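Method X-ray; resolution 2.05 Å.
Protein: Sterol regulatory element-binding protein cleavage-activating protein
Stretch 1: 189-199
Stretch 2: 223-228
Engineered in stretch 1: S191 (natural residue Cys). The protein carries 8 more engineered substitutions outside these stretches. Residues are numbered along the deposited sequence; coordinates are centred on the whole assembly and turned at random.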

# COMPACT_ATOMS: atom_id res chain seq x y z
N ILE A 189 12.30 -10.27 3.61
CA ILE A 189 12.04 -9.11 4.46
C ILE A 189 13.18 -8.13 4.30
O ILE A 189 14.36 -8.50 4.56
N ALA A 190 12.85 -6.90 3.94
CA ALA A 190 13.88 -5.89 3.63
C ALA A 190 13.75 -4.77 4.63
O ALA A 190 12.62 -4.34 4.90
N SER A 191 14.89 -4.29 5.16
CA SER A 191 14.90 -3.26 6.19
C SER A 191 15.93 -2.16 5.90
O SER A 191 17.07 -2.41 5.60
N LEU A 192 15.49 -0.94 5.95
CA LEU A 192 16.38 0.20 5.78
C LEU A 192 16.71 0.63 7.18
O LEU A 192 15.78 0.90 7.98
N THR A 193 18.00 0.61 7.53
CA THR A 193 18.42 1.02 8.89
C THR A 193 19.03 2.42 8.89
O THR A 193 19.39 2.93 7.84
N GLU A 194 19.10 3.02 10.07
CA GLU A 194 19.76 4.34 10.27
C GLU A 194 21.19 4.45 9.74
O GLU A 194 21.65 5.53 9.44
N SER A 195 21.87 3.31 9.61
CA SER A 195 23.16 3.22 8.96
C SER A 195 23.16 3.52 7.50
O SER A 195 24.23 3.60 6.91
N GLY A 196 21.98 3.56 6.88
CA GLY A 196 21.93 3.70 5.44
C GLY A 196 22.00 2.40 4.67
O GLY A 196 21.85 2.40 3.45
N GLU A 197 22.16 1.28 5.37
CA GLU A 197 22.16 -0.03 4.69
C GLU A 197 20.74 -0.56 4.49
O GLU A 197 19.84 -0.32 5.30
N VAL A 198 20.53 -1.28 3.41
CA VAL A 198 19.33 -2.10 3.34
C VAL A 198 19.75 -3.57 3.45
O VAL A 198 20.57 -4.06 2.69
N THR A 199 19.21 -4.23 4.47
CA THR A 199 19.44 -5.64 4.69
C THR A 199 18.19 -6.41 4.24
O THR A 199 17.06 -6.12 4.66
N THR A 223 22.20 10.28 1.55
CA THR A 223 21.29 9.70 2.52
C THR A 223 20.17 8.82 1.81
O THR A 223 19.51 9.28 0.87
N LYS A 224 20.00 7.63 2.30
CA LYS A 224 18.91 6.68 1.89
C LYS A 224 17.62 7.11 2.60
O LYS A 224 17.60 7.36 3.80
N LYS A 225 16.54 7.21 1.85
CA LYS A 225 15.32 7.83 2.37
C LYS A 225 14.15 6.84 2.49
O LYS A 225 13.23 7.05 3.30
N ASP A 226 14.15 5.78 1.67
CA ASP A 226 13.00 4.87 1.69
C ASP A 226 13.31 3.63 0.84
O ASP A 226 14.23 3.60 0.01
N ILE A 227 12.52 2.63 1.08
CA ILE A 227 12.50 1.41 0.25
C ILE A 227 11.08 1.03 -0.03
O ILE A 227 10.17 1.25 0.80
N TYR A 228 10.83 0.45 -1.22
CA TYR A 228 9.46 0.07 -1.57
C TYR A 228 9.59 -1.13 -2.50
O TYR A 228 10.51 -1.17 -3.32

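The two stretches meet mainly through apolar side chains, with one polar link at the turn. Strand 189-193 and strand 226-228 run nearly antiparallel, at 168°, and their axes approach to 7.4 Å. No backbone hydrogen bond joins them. Side chains make the contact, packing on each other and on the facing backbone, and it buries 348 Å² in total.

Apolar packing centres on I227. Its CA-to-CB bond points toward stretch 1. With chi1 p and chi2 t, I227 CD1 reaches strand 189-193, where it lies 4.1 Å from A190 CB and 4.1 Å from L192 CB. It also rests on the backbone, with I227 CD1 3.7 Å from A190 O and 3.7 Å from L192 N. I227 CG2 also lies 4.4 Å from V198 CB and 4.2 Å from L192 CB. A190, L192 and V198 all point toward stretch 2. S191 lies between two of them in sequence and points away, as expected for alternation along a strand. S191 is an engineered residue, Cys in the natural sequence. Its chi1 is m.

L192 extends the apolar contact toward the start of stretch 2. Its rotamer is t for chi1 and p for chi2. L192 CD1 lies 3.8 Å from K224 CB, and L192 CD2 lies 3.6 Å from D226 N. The leucine thus covers both the base of a lysine side chain and the backbone that leads into strand 226-228. K225 and D226 point away from stretch 1, so it is their backbone that meets L192.

The polar link is made by K224. Its CA-to-CB bond points toward stretch 1, and its side chain bends through chi1 m, chi2 p, an off-rotamer chi3 of 96° and chi4 p. K224 NZ donates a hydrogen bond to G196 O. At 2.4 Å between K224 NZ and G196 O, it is very short. G196 closes a type I turn that starts at T193, with G196 N hydrogen-bonded to T193 O at 2.8 Å. Its positive phi of 87° suits glycine, since a CB would be jammed against the preceding carbonyl oxygen. An ideal CB would also be tight against K224 CE, at 3.5 Å.

Further side-chain hydrogen bonds lie within a stretch. D226 OD1 accepts one from I227 N at 2.9 Å, and both D226 carboxylate oxygens are also hydrogen-bonded elsewhere in the structure. T193 OG1 and S195 OG form a weak hydrogen bond at 3.3 Å; the position of S195 OG is less certain. E194 and S195 point away and do not touch stretch 2.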

# COMPACT_ATOMS: atom_id res chain seq x y z
CB ILE A 189 11.96 -9.49 5.94
CG1 ILE A 189 10.97 -10.62 6.14
CG2 ILE A 189 11.59 -8.30 6.78
CD1 ILE A 189 9.52 -10.19 6.00
CB ALA A 190 13.69 -5.35 2.21
CB SER A 191 15.15 -3.89 7.57
OG SER A 191 14.35 -5.04 7.78
CB LEU A 192 15.68 1.34 5.03
CG LEU A 192 16.44 2.70 4.99
CD1 LEU A 192 17.77 2.50 4.30
CD2 LEU A 192 15.60 3.70 4.23
CB THR A 193 19.47 0.08 9.48
OG1 THR A 193 20.53 -0.02 8.56
CG2 THR A 193 18.92 -1.31 9.65
CB GLU A 194 19.74 4.76 11.72
CG GLU A 194 18.34 5.05 12.25
CD GLU A 194 18.34 5.51 13.70
OE1 GLU A 194 19.43 5.76 14.27
OE2 GLU A 194 17.23 5.62 14.30
CB SER A 195 23.67 1.78 9.06
OG SER A 195 23.13 1.15 10.20
CB GLU A 197 22.96 -1.04 5.52
CG GLU A 197 24.39 -0.60 5.87
CD GLU A 197 25.04 -1.41 7.00
OE1 GLU A 197 24.80 -1.16 8.22
OE2 GLU A 197 25.83 -2.30 6.66
CB VAL A 198 18.35 -1.74 2.18
CG1 VAL A 198 18.99 -0.94 1.10
CG2 VAL A 198 17.68 -2.96 1.61
CB THR A 199 19.70 -5.96 6.18
OG1 THR A 199 20.89 -5.32 6.60
CG2 THR A 199 19.87 -7.46 6.40
CB THR A 223 20.57 10.80 3.24
OG1 THR A 223 21.54 11.72 3.74
CG2 THR A 223 19.69 10.25 4.42
CB LYS A 224 19.30 5.26 2.25
CG LYS A 224 20.17 4.62 1.18
CD LYS A 224 21.47 5.37 0.81
CE LYS A 224 22.71 4.86 1.55
NZ LYS A 224 22.79 3.35 1.50
CB LYS A 225 14.92 8.98 1.45
CG LYS A 225 15.92 10.15 1.38
CD LYS A 225 16.04 10.78 2.76
CE LYS A 225 16.75 12.15 2.79
NZ LYS A 225 16.05 13.17 1.99
CB ASP A 226 11.73 5.55 1.12
CG ASP A 226 10.45 5.11 1.86
OD1 ASP A 226 10.48 4.06 2.58
OD2 ASP A 226 9.39 5.80 1.68
CB ILE A 227 13.24 0.23 0.92
CG1 ILE A 227 12.70 -0.14 2.30
CG2 ILE A 227 14.70 0.52 1.04
CD1 ILE A 227 13.41 -1.36 2.90
CB TYR A 228 8.70 1.23 -2.26
CG TYR A 228 7.22 0.94 -2.44
CD1 TYR A 228 6.77 0.27 -3.59
CD2 TYR A 228 6.28 1.29 -1.49
CE1 TYR A 228 5.43 -0.05 -3.77
CE2 TYR A 228 4.89 1.01 -1.71
CZ TYR A 228 4.54 0.31 -2.84
OH TYR A 228 3.26 -0.02 -3.15